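Local coordinates for protein arginase (Glaciozyma antarctica, PDB 5YNL) that probably hydrolyses L-arginine to L-ornithine and urea, as a cold-adapted member of the arginase family from an Antarctic yeast, at residues 49-54 / 167-172; 136-141 / 159-164; 163-168 / 280-285; 174-179 / 197-202; 268-271 / 276-279. All blocks are in the same frame, centred on the assembly; numbering follows the deposited sequence.

Contact 1 (49-54 / 167-172)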
# COMPACT_ATOMS: atom_id res chain seq x y z
N SER A 49 13.81 14.28 0.32
CA SER A 49 12.95 13.72 1.36
C SER A 49 13.26 14.33 2.70
O SER A 49 14.42 14.35 3.12
CB SER A 49 13.11 12.22 1.46
OG SER A 49 12.54 11.75 2.66
N PRO A 50 12.21 14.85 3.39
CA PRO A 50 12.30 15.43 4.74
C PRO A 50 12.18 14.38 5.82
O PRO A 50 12.29 14.71 6.99
CB PRO A 50 11.07 16.36 4.81
CG PRO A 50 10.23 16.08 3.54
CD PRO A 50 10.83 14.88 2.86
N PHE A 51 11.95 13.12 5.43
CA PHE A 51 11.69 12.05 6.40
C PHE A 51 12.81 11.00 6.51
O PHE A 51 13.19 10.60 7.62
CB PHE A 51 10.36 11.36 6.05
CG PHE A 51 9.21 12.31 5.89
CD1 PHE A 51 8.83 13.15 6.93
CD2 PHE A 51 8.51 12.37 4.69
CE1 PHE A 51 7.76 14.04 6.77
CE2 PHE A 51 7.45 13.25 4.53
CZ PHE A 51 7.07 14.09 5.56
N LEU A 52 13.34 10.58 5.36
CA LEU A 52 14.27 9.44 5.30
C LEU A 52 15.65 9.67 5.92
O LEU A 52 16.06 10.81 6.14
CB LEU A 52 14.45 8.95 3.85
CG LEU A 52 13.58 7.78 3.39
CD1 LEU A 52 12.40 7.59 4.31
CD2 LEU A 52 13.09 8.01 1.97
N ALA A 53 16.36 8.57 6.20
CA ALA A 53 17.70 8.62 6.78
C ALA A 53 18.76 8.91 5.71
O ALA A 53 18.72 8.33 4.61
CB ALA A 53 18.02 7.32 7.49
N THR A 54 19.69 9.79 6.09
CA THR A 54 20.70 10.36 5.19
C THR A 54 21.54 9.32 4.45
O THR A 54 22.01 9.59 3.34
CB THR A 54 21.62 11.35 5.91
N LYS A 167 2.31 4.32 12.99
CA LYS A 167 2.90 4.30 14.33
C LYS A 167 4.10 5.22 14.31
O LYS A 167 4.29 6.04 15.20
CB LYS A 167 3.35 2.88 14.69
CG LYS A 167 4.17 2.77 15.97
CD LYS A 167 3.43 1.97 17.01
CE LYS A 167 2.95 0.65 16.44
NZ LYS A 167 4.06 -0.18 15.91
N ALA A 168 4.90 5.09 13.26
CA ALA A 168 6.09 5.92 13.08
C ALA A 168 5.74 7.26 12.45
O ALA A 168 6.40 8.26 12.71
CB ALA A 168 7.11 5.20 12.25
N TYR A 169 4.72 7.29 11.60
CA TYR A 169 4.29 8.55 11.00
C TYR A 169 2.80 8.76 11.22
O TYR A 169 1.98 8.39 10.37
CB TYR A 169 4.61 8.59 9.50
CG TYR A 169 6.07 8.44 9.15
CD1 TYR A 169 6.97 9.47 9.38
CD2 TYR A 169 6.56 7.27 8.56
CE1 TYR A 169 8.31 9.35 9.05
CE2 TYR A 169 7.91 7.13 8.23
CZ TYR A 169 8.78 8.18 8.47
OH TYR A 169 10.12 8.06 8.15
N PRO A 170 2.44 9.31 12.39
CA PRO A 170 1.03 9.57 12.70
C PRO A 170 0.45 10.61 11.77
O PRO A 170 -0.77 10.70 11.64
CB PRO A 170 1.07 10.13 14.12
CG PRO A 170 2.34 9.61 14.70
CD PRO A 170 3.31 9.53 13.55
N GLU A 171 1.30 11.40 11.14
CA GLU A 171 0.81 12.41 10.21
C GLU A 171 0.90 11.98 8.76
O GLU A 171 0.82 12.82 7.85
CB GLU A 171 1.53 13.74 10.45
CG GLU A 171 1.29 14.34 11.86
CD GLU A 171 -0.18 14.58 12.14
OE1 GLU A 171 -0.96 14.68 11.17
OE2 GLU A 171 -0.58 14.67 13.32
N ALA A 172 1.05 10.67 8.52
CA ALA A 172 1.13 10.18 7.14
C ALA A 172 -0.24 10.20 6.45
O ALA A 172 -1.28 10.33 7.11
CB ALA A 172 1.71 8.78 7.10

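Contact 2 (136-141 / 159-164)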
# COMPACT_ATOMS: atom_id res chain seq x y z
N ASP A 136 4.89 -5.07 13.14
CA ASP A 136 6.10 -4.91 13.93
C ASP A 136 7.32 -4.73 13.03
O ASP A 136 8.12 -3.80 13.24
CB ASP A 136 6.29 -6.12 14.87
CG ASP A 136 5.21 -6.22 15.94
OD1 ASP A 136 4.79 -5.17 16.47
OD2 ASP A 136 4.79 -7.36 16.24
N ARG A 137 7.47 -5.60 12.03
CA ARG A 137 8.65 -5.58 11.17
C ARG A 137 8.70 -4.28 10.37
O ARG A 137 9.77 -3.69 10.16
CB ARG A 137 8.66 -6.78 10.22
CG ARG A 137 8.63 -8.13 10.92
CD ARG A 137 8.02 -9.22 10.03
NE ARG A 137 8.84 -9.53 8.86
CZ ARG A 137 8.46 -10.32 7.86
NH1 ARG A 137 9.27 -10.54 6.83
NH2 ARG A 137 7.25 -10.87 7.88
N VAL A 138 7.52 -3.82 9.95
CA VAL A 138 7.38 -2.58 9.22
C VAL A 138 7.80 -1.40 10.10
O VAL A 138 8.54 -0.52 9.65
CB VAL A 138 5.95 -2.41 8.70
CG1 VAL A 138 5.68 -0.99 8.27
CG2 VAL A 138 5.70 -3.39 7.55
N TYR A 139 7.37 -1.40 11.36
CA TYR A 139 7.77 -0.32 12.27
C TYR A 139 9.27 -0.31 12.49
O TYR A 139 9.89 0.76 12.49
CB TYR A 139 7.05 -0.38 13.62
CG TYR A 139 7.53 0.72 14.53
CD1 TYR A 139 7.16 2.04 14.32
CD2 TYR A 139 8.41 0.45 15.57
CE1 TYR A 139 7.62 3.06 15.13
CE2 TYR A 139 8.88 1.46 16.40
CZ TYR A 139 8.48 2.76 16.17
OH TYR A 139 8.94 3.76 16.99
N ALA A 140 9.85 -1.50 12.69
CA ALA A 140 11.29 -1.66 12.86
C ALA A 140 12.04 -0.91 11.77
O ALA A 140 12.88 -0.06 12.05
CB ALA A 140 11.66 -3.14 12.83
N HIS A 141 11.73 -1.23 10.52
CA HIS A 141 12.25 -0.47 9.39
C HIS A 141 11.81 1.00 9.43
O HIS A 141 12.64 1.90 9.26
CB HIS A 141 11.84 -1.14 8.07
CG HIS A 141 12.43 -2.50 7.88
ND1 HIS A 141 13.67 -2.70 7.31
CD2 HIS A 141 11.97 -3.73 8.22
CE1 HIS A 141 13.93 -4.00 7.28
NE2 HIS A 141 12.92 -4.64 7.83
N MET A 159 -3.31 -4.02 7.08
CA MET A 159 -3.56 -3.79 8.48
C MET A 159 -2.23 -3.62 9.20
O MET A 159 -2.06 -2.70 10.01
CB MET A 159 -4.34 -4.97 9.08
CG MET A 159 -5.85 -4.77 9.06
SD MET A 159 -6.77 -6.02 9.98
CE MET A 159 -6.53 -7.45 8.91
N GLY A 160 -1.27 -4.48 8.89
CA GLY A 160 0.02 -4.41 9.54
C GLY A 160 0.88 -3.28 9.01
O GLY A 160 1.38 -2.44 9.79
N THR A 161 1.05 -3.25 7.69
CA THR A 161 1.88 -2.27 7.02
C THR A 161 1.50 -0.82 7.39
O THR A 161 2.37 0.03 7.63
CB THR A 161 1.83 -2.50 5.48
OG1 THR A 161 2.96 -1.92 4.83
CG2 THR A 161 0.61 -1.91 4.91
N VAL A 162 0.20 -0.55 7.46
CA VAL A 162 -0.29 0.80 7.74
C VAL A 162 -0.15 1.10 9.25
O VAL A 162 0.13 2.23 9.65
CB VAL A 162 -1.75 0.97 7.25
CG1 VAL A 162 -2.39 2.24 7.81
CG2 VAL A 162 -1.83 0.97 5.74
N SER A 163 -0.31 0.08 10.09
CA SER A 163 -0.13 0.28 11.53
C SER A 163 1.29 0.70 11.85
O SER A 163 1.51 1.71 12.51
CB SER A 163 -0.50 -0.99 12.30
OG SER A 163 -1.83 -1.38 12.01
N GLY A 164 2.27 -0.07 11.37
CA GLY A 164 3.67 0.24 11.60
C GLY A 164 4.04 1.61 11.08
O GLY A 164 4.64 2.41 11.80

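Contact 3 (163-168 / 280-285)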
# COMPACT_ATOMS: atom_id res chain seq x y z
N SER A 163 -0.31 0.08 10.09
CA SER A 163 -0.13 0.28 11.53
C SER A 163 1.29 0.70 11.85
O SER A 163 1.51 1.71 12.51
CB SER A 163 -0.50 -0.99 12.30
OG SER A 163 -1.83 -1.38 12.01
N GLY A 164 2.27 -0.07 11.37
CA GLY A 164 3.67 0.24 11.60
C GLY A 164 4.04 1.61 11.08
O GLY A 164 4.64 2.41 11.80
N THR A 165 3.68 1.89 9.83
CA THR A 165 3.99 3.15 9.17
C THR A 165 3.41 4.35 9.92
O THR A 165 4.11 5.34 10.17
CB THR A 165 3.47 3.13 7.72
OG1 THR A 165 4.18 2.12 6.97
CG2 THR A 165 3.65 4.48 7.08
N PHE A 166 2.13 4.26 10.27
CA PHE A 166 1.47 5.36 10.98
C PHE A 166 1.93 5.45 12.41
O PHE A 166 1.91 6.53 12.99
CB PHE A 166 -0.05 5.22 10.90
CG PHE A 166 -0.64 5.74 9.62
CD1 PHE A 166 -0.43 5.06 8.42
CD2 PHE A 166 -1.39 6.90 9.61
CE1 PHE A 166 -0.97 5.53 7.23
CE2 PHE A 166 -1.94 7.37 8.42
CZ PHE A 166 -1.72 6.69 7.23
N LYS A 167 2.31 4.32 12.99
CA LYS A 167 2.90 4.30 14.33
C LYS A 167 4.10 5.22 14.31
O LYS A 167 4.29 6.04 15.20
CB LYS A 167 3.35 2.88 14.69
CG LYS A 167 4.17 2.77 15.97
CD LYS A 167 3.43 1.97 17.01
CE LYS A 167 2.95 0.65 16.44
NZ LYS A 167 4.06 -0.18 15.91
N ALA A 168 4.90 5.09 13.26
CA ALA A 168 6.09 5.92 13.08
C ALA A 168 5.74 7.26 12.45
O ALA A 168 6.40 8.26 12.71
CB ALA A 168 7.11 5.20 12.25
N PRO A 280 4.01 12.51 5.12
CA PRO A 280 4.62 11.28 4.58
C PRO A 280 3.57 10.52 3.79
O PRO A 280 2.40 10.60 4.15
CB PRO A 280 4.99 10.48 5.84
CG PRO A 280 5.08 11.51 6.94
CD PRO A 280 4.02 12.54 6.59
N ILE A 281 3.95 9.81 2.73
CA ILE A 281 2.98 9.06 1.94
C ILE A 281 3.18 7.55 2.11
O ILE A 281 4.30 7.04 1.97
CB ILE A 281 3.09 9.42 0.42
CG1 ILE A 281 2.37 10.75 0.13
CG2 ILE A 281 2.50 8.31 -0.46
CD1 ILE A 281 2.77 11.42 -1.23
N HIS A 282 2.07 6.85 2.37
CA HIS A 282 2.05 5.40 2.37
C HIS A 282 1.32 4.99 1.09
O HIS A 282 0.11 5.23 0.94
CB HIS A 282 1.32 4.85 3.60
CG HIS A 282 1.51 3.38 3.84
ND1 HIS A 282 2.18 2.55 2.96
CD2 HIS A 282 1.11 2.58 4.85
CE1 HIS A 282 2.19 1.32 3.43
NE2 HIS A 282 1.54 1.31 4.58
N LEU A 283 2.05 4.38 0.16
CA LEU A 283 1.41 3.92 -1.07
C LEU A 283 1.20 2.43 -1.00
O LEU A 283 2.18 1.65 -1.06
CB LEU A 283 2.23 4.27 -2.33
CG LEU A 283 1.70 3.82 -3.70
CD1 LEU A 283 0.27 4.33 -4.00
CD2 LEU A 283 2.66 4.31 -4.76
N SER A 284 -0.06 2.03 -0.85
CA SER A 284 -0.36 0.60 -0.71
C SER A 284 -0.95 0.08 -2.02
O SER A 284 -2.14 0.26 -2.29
CB SER A 284 -1.32 0.36 0.46
OG SER A 284 -1.24 -0.98 0.90
N PHE A 285 -0.09 -0.54 -2.83
CA PHE A 285 -0.40 -0.89 -4.21
C PHE A 285 -0.71 -2.38 -4.40
O PHE A 285 0.14 -3.24 -4.15
CB PHE A 285 0.79 -0.52 -5.12
CG PHE A 285 0.40 -0.27 -6.55
CD1 PHE A 285 -0.14 -1.28 -7.33
CD2 PHE A 285 0.57 0.98 -7.11
CE1 PHE A 285 -0.51 -1.02 -8.66
CE2 PHE A 285 0.21 1.22 -8.41
CZ PHE A 285 -0.35 0.22 -9.19

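Contact 4 (174-179 / 197-202)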
# COMPACT_ATOMS: atom_id res chain seq x y z
N LEU A 174 -2.57 8.00 3.21
CA LEU A 174 -2.56 6.67 2.61
C LEU A 174 -3.20 6.66 1.23
O LEU A 174 -4.36 7.07 1.07
CB LEU A 174 -3.29 5.67 3.51
CG LEU A 174 -3.61 4.24 3.04
CD1 LEU A 174 -2.37 3.47 2.60
CD2 LEU A 174 -4.35 3.46 4.14
N ILE A 175 -2.44 6.19 0.24
CA ILE A 175 -2.98 6.08 -1.11
C ILE A 175 -3.15 4.60 -1.42
O ILE A 175 -2.18 3.83 -1.41
CB ILE A 175 -2.08 6.76 -2.14
CG1 ILE A 175 -2.01 8.25 -1.83
CG2 ILE A 175 -2.61 6.56 -3.59
CD1 ILE A 175 -1.15 8.99 -2.79
N TRP A 176 -4.38 4.20 -1.66
CA TRP A 176 -4.70 2.80 -1.70
C TRP A 176 -5.08 2.50 -3.14
O TRP A 176 -6.04 3.06 -3.67
CB TRP A 176 -5.86 2.55 -0.75
CG TRP A 176 -6.26 1.14 -0.55
CD1 TRP A 176 -6.98 0.35 -1.41
CD2 TRP A 176 -6.05 0.36 0.63
NE1 TRP A 176 -7.20 -0.89 -0.84
CE2 TRP A 176 -6.64 -0.91 0.41
CE3 TRP A 176 -5.41 0.60 1.84
CZ2 TRP A 176 -6.58 -1.93 1.37
CZ3 TRP A 176 -5.35 -0.40 2.78
CH2 TRP A 176 -5.94 -1.65 2.54
N VAL A 177 -4.29 1.64 -3.79
CA VAL A 177 -4.53 1.30 -5.18
C VAL A 177 -5.02 -0.14 -5.29
O VAL A 177 -4.28 -1.10 -4.98
CB VAL A 177 -3.26 1.53 -6.03
CG1 VAL A 177 -3.54 1.18 -7.51
CG2 VAL A 177 -2.77 2.99 -5.89
N ASP A 178 -6.27 -0.30 -5.71
CA ASP A 178 -6.95 -1.60 -5.63
C ASP A 178 -8.26 -1.50 -6.37
O ASP A 178 -8.84 -0.41 -6.51
CB ASP A 178 -7.21 -1.97 -4.15
CG ASP A 178 -7.46 -3.46 -3.93
OD1 ASP A 178 -8.35 -4.02 -4.60
OD2 ASP A 178 -6.76 -4.08 -3.10
N ALA A 179 -8.72 -2.65 -6.88
CA ALA A 179 -10.03 -2.74 -7.51
C ALA A 179 -11.09 -2.77 -6.42
O ALA A 179 -12.28 -2.56 -6.69
CB ALA A 179 -10.11 -4.00 -8.36
N CYS A 197 -11.73 -6.44 5.00
CA CYS A 197 -11.94 -5.68 6.23
C CYS A 197 -10.82 -4.74 6.75
O CYS A 197 -11.05 -4.00 7.70
CB CYS A 197 -12.37 -6.62 7.36
SG CYS A 197 -13.80 -7.62 6.96
N PRO A 198 -9.62 -4.75 6.12
CA PRO A 198 -8.52 -4.08 6.84
C PRO A 198 -8.71 -2.58 7.06
O PRO A 198 -8.16 -2.04 8.02
CB PRO A 198 -7.32 -4.29 5.91
CG PRO A 198 -7.90 -4.39 4.55
CD PRO A 198 -9.19 -5.16 4.77
N VAL A 199 -9.45 -1.93 6.18
CA VAL A 199 -9.61 -0.49 6.31
C VAL A 199 -10.55 -0.17 7.47
O VAL A 199 -10.36 0.81 8.19
CB VAL A 199 -10.07 0.17 5.00
CG1 VAL A 199 -9.91 1.68 5.06
CG2 VAL A 199 -9.28 -0.37 3.84
N SER A 200 -11.53 -1.04 7.68
CA SER A 200 -12.50 -0.86 8.74
C SER A 200 -11.86 -0.91 10.12
O SER A 200 -12.37 -0.30 11.07
CB SER A 200 -13.63 -1.89 8.61
OG SER A 200 -13.22 -3.19 9.01
N PHE A 201 -10.74 -1.62 10.25
CA PHE A 201 -10.03 -1.68 11.54
C PHE A 201 -9.15 -0.44 11.69
O PHE A 201 -9.07 0.15 12.76
CB PHE A 201 -9.16 -2.95 11.62
CG PHE A 201 -9.95 -4.23 11.79
CD1 PHE A 201 -10.61 -4.83 10.71
CD2 PHE A 201 -9.99 -4.88 13.03
CE1 PHE A 201 -11.32 -6.02 10.87
CE2 PHE A 201 -10.70 -6.07 13.19
CZ PHE A 201 -11.37 -6.63 12.11
N LEU A 202 -8.46 -0.06 10.61
CA LEU A 202 -7.59 1.12 10.66
C LEU A 202 -8.38 2.41 10.92
O LEU A 202 -7.88 3.33 11.56
CB LEU A 202 -6.78 1.24 9.37
CG LEU A 202 -5.94 0.00 9.07
CD1 LEU A 202 -5.47 0.02 7.62
CD2 LEU A 202 -4.76 -0.13 10.04

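Contact 5 (268-271 / 276-279)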
# COMPACT_ATOMS: atom_id res chain seq x y z
N MET A 268 -5.33 15.14 -7.99
CA MET A 268 -6.49 15.38 -7.14
C MET A 268 -6.41 14.54 -5.86
O MET A 268 -6.84 14.96 -4.78
CB MET A 268 -7.79 15.05 -7.90
CG MET A 268 -8.18 16.09 -8.93
SD MET A 268 -9.59 15.60 -9.96
CE MET A 268 -10.94 15.60 -8.80
N ALA A 269 -5.83 13.34 -5.99
CA ALA A 269 -5.67 12.44 -4.87
C ALA A 269 -4.68 13.04 -3.93
O ALA A 269 -4.94 13.14 -2.73
CB ALA A 269 -5.21 11.08 -5.32
N LEU A 270 -3.54 13.47 -4.46
CA LEU A 270 -2.55 14.20 -3.62
C LEU A 270 -3.15 15.46 -2.99
O LEU A 270 -2.94 15.71 -1.80
CB LEU A 270 -1.27 14.54 -4.41
CG LEU A 270 -0.38 13.33 -4.71
CD1 LEU A 270 0.78 13.71 -5.64
CD2 LEU A 270 0.16 12.74 -3.41
N ASP A 271 -3.90 16.24 -3.76
CA ASP A 271 -4.50 17.44 -3.16
C ASP A 271 -5.53 17.11 -2.09
O ASP A 271 -5.79 17.93 -1.24
CB ASP A 271 -5.11 18.38 -4.20
CG ASP A 271 -4.09 18.86 -5.20
OD1 ASP A 271 -2.88 18.69 -4.95
OD2 ASP A 271 -4.50 19.40 -6.24
N ASP A 276 -0.74 20.39 1.16
CA ASP A 276 0.50 21.16 1.31
C ASP A 276 1.77 20.38 1.00
O ASP A 276 2.87 20.88 1.22
CB ASP A 276 0.62 21.70 2.74
CG ASP A 276 -0.58 22.46 3.17
OD1 ASP A 276 -1.10 23.28 2.38
OD2 ASP A 276 -1.02 22.24 4.32
N ARG A 277 1.63 19.16 0.51
CA ARG A 277 2.77 18.29 0.27
C ARG A 277 3.74 18.21 1.45
O ARG A 277 4.97 18.24 1.26
CB ARG A 277 3.55 18.72 -0.98
CG ARG A 277 2.75 18.66 -2.29
CD ARG A 277 2.13 17.29 -2.53
NE ARG A 277 1.49 17.26 -3.84
CZ ARG A 277 0.26 17.72 -4.09
NH1 ARG A 277 -0.46 18.23 -3.10
NH2 ARG A 277 -0.23 17.67 -5.31
N THR A 278 3.21 18.10 2.67
CA THR A 278 4.09 17.97 3.82
C THR A 278 3.92 16.65 4.60
O THR A 278 4.67 16.38 5.52
CB THR A 278 3.98 19.18 4.77
OG1 THR A 278 2.61 19.52 4.95
CG2 THR A 278 4.73 20.38 4.20
N ARG A 279 2.94 15.84 4.22
CA ARG A 279 2.69 14.56 4.89
C ARG A 279 3.46 13.40 4.27
O ARG A 279 3.55 13.30 3.04
CB ARG A 279 1.18 14.23 4.85
CG ARG A 279 0.29 15.11 5.77
CD ARG A 279 -1.13 14.58 5.79
NE ARG A 279 -2.08 15.47 6.43
CZ ARG A 279 -2.37 15.47 7.74
NH1 ARG A 279 -3.26 16.32 8.21
NH2 ARG A 279 -1.78 14.63 8.57

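Contact 1 (49-54 / 167-172)
Y169, the first residue past helix 158-168 to leave helical backbone angles, meets F51 and L52 by reaching its phenol across to the N-terminal loop. Just before it A168, with only a methyl group to place, lies against Y139 of helix 124-142. With CG of Y169 anti to the carbonyl carbon (chi1 -60°), the ring extends until its hydroxyl oxygen, OH, stands 3.9 Å from F51 CB. Just behind it Y169 CE1 lies 4.2 Å from F51 CB, so both the rim and the tip of the phenol meet the base of the phenylalanine. The two rings tilt at 64° with centroids 5.8 Å apart, an oblique meeting that is neither a stack nor a T-shape. L52 adds a looser touch. The 49-54 loop holds its shape through an ST motif: S49 OG accepts from L52 N at 3.0 Å, almost straight at 172°, and from F51 N at 3.1 Å. A serine suits this place because its short hydroxyl can fold back to collect both amides. Past the phenol, a type I beta turn runs from Y169 to A172. P170 suits its second position, where the proline ring already imposes the phi required. E171, at the third position, sends OE1 to R279 in a salt bridge. A172 closes the turn, its N bonding Y169 O at 3.1 Å, and leads the chain into strand 173-177. P280 and V325 also lie against both F51 and Y169.

Contact 2 (136-141 / 159-164)
V138 and Y139 on helix 124-142 face T161 and G164 on helix 158-168, where the axes of the short segments 136-141 and 159-164 approach to 7.6 Å and cross at -33°. Such a close approach depends on G164: its CA lies 4.2 Å from the CA of Y139, and a beta carbon there would collide with Y139 N and V138 CG1. Both methyls of the valine meet T161. CG1, anti to the backbone N (chi1 165°), reaches T161 O at 3.5 Å and also rests against G164 CA. CG2 lies 4.0 Å from T161 CA and nearly as close to its OG1. Trimming V138 to an alanine would probably leave the turn carrying T161 and G164 without its apolar cover and open a gap between the helices. Y139 swings its CG anti to the backbone N (chi1 178°), which carries the ring alongside the neighbouring helix. Its CD1 then approaches G164 O in the plane of the ring, edge-on, at 3.6 Å, while K167 makes a cation-pi contact with the same ring. The threonine hydroxyl is spent elsewhere, on D328 and T150, so its polar end belongs to the strands beneath. The helices are neighbours on one side of the parallel sheet, and strand 147-152 joins them. With no hydrogen bond between the two segments, the pair relies on fit: methyls and an aromatic C-H edge laid against glycine and carbonyl oxygens.

Contact 3 (163-168 / 280-285)
H282 contributes the most buried surface here, and T165 and F166 of helix 158-168 receive it from two directions. The imidazole lies under the threonine, with T165 OG1 over one face at 3.7 Å from H282 NE2, displaced toward the rim. T165 CB sits 3.8 Å from H282 CD2, and the methyl CG2 follows at 3.9 Å from that same carbon, so all three groups of the small branched side chain bear on the ring. The hydroxyl is not bonded to the histidine: it pairs with S326 OG and T161 O. The contact is a helix-on-sheet joint of the three-layer alpha/beta fold. Strand 281-286 runs in the parallel sheet between 324-330 and 173-177, and helix 158-168 covers that part of it. H282 leaves the strand on the helix side, and with CG anti to the backbone N (chi1 -167°) the ring extends beneath T165; its ND1 makes a weak hydrogen bond to S326 O on the next strand. F166 comes from the side, its CE1 4.3 Å from H282 CD2, each atom near the plane of the other ring, so the two meet edge to edge. Replacing H282 with an alanine would probably leave T165 without the ring face beneath it, the F166 edge without its neighbour, and S326 O without its weak donor. V138 packs on T165 from helix 124-142, while C222 and L223 touch F166.

Contact 4 (174-179 / 197-202)
W176 projects from strand 173-177 toward P198 and V199 at the start of helix 198-202. Its CB leaves the strand on the helix side, and CG lies anti to the backbone N (chi1 -175°), which carries the indole out toward the helix. The part that meets the helix is the six-membered ring. Along its rim, CZ3 is 4.1 Å and CZ2 4.0 Å from V199 CG2. At the far tip CH2 has two partners: V199 CG2 at 3.8 Å and P198 CG at 3.9 Å. The valine methyl stands over the face in a CH-pi contact, 18° off the ring normal, whereas P198 CG comes in obliquely to the ring, the two side chains running at about a right angle. V199 can place this methyl because CG2 is anti to its carbonyl carbon. Proline suits the first residue of a helix, where no backbone N-H is needed for helical bonding. Elsewhere the indole stacks with H155 and meets Y230 edge-to-face. Downstream on the same chain, D178 lies close to D286 and D288 and bonds H155, a gathering of acidic groups consistent with the binuclear metal site of arginases. The contact joins the strand just before this site to helix 198-202 by wholly apolar chemistry, through dispersion and a C-H laid against the electron-rich face of the indole.

Contact 5 (268-271 / 276-279)
The guanidinium of R277 has L270 over one face and D271 at its edge. L270 CB lies 3.4 Å from R277 NH2, set toward the rim, so the methylene of the leucine presses on the flat cation. Along the edge, D271 OD1 lies in the guanidinium plane and takes two hydrogen bonds of a salt bridge, one from R277 NH2 at 2.9 Å (153°) and a more bent one from R277 NH1 at 3.1 Å. Both nitrogens grip the one oxygen end-on, and the carboxylate plane is turned 43° from that of the guanidinium. The arginine reaches back because its chain bends at chi2 (-54°); its backbone is left-handed helical, a region less common for residues other than glycine but one the turning loop exploits. R277 NH1 also bonds N274 O, which fixes the group's rotation further. Arginine suits the place by joining a long apolar chain to a planar head that can lie on leucine and still pair with aspartate. The arrangement is a fold-back across a short helix-to-strand connection of an alpha/beta fold: R277 returns over the last turns of helix 254-273, from which the chain passes into strand 281-286.

In the fold
From the N terminus, contact 1 closes the first long loop, bringing the 49-54 segment to the end of helix 158-168. Contact 2 nests inside it, pairing helix 124-142 with that same helix. Contact 3 begins where contacts 1 and 2 end and closes a second long loop at strand 281-286, within which contacts 4 and 5 lie one after the other. Contact 4 joins strand 173-177, a neighbour of 281-286 in the sheet, to helix 198-202, whereas contact 5 closes the short return from helix 254-273. Helix 158-168 is thus common to the first three contacts, and contacts 1 and 5 also touch directly.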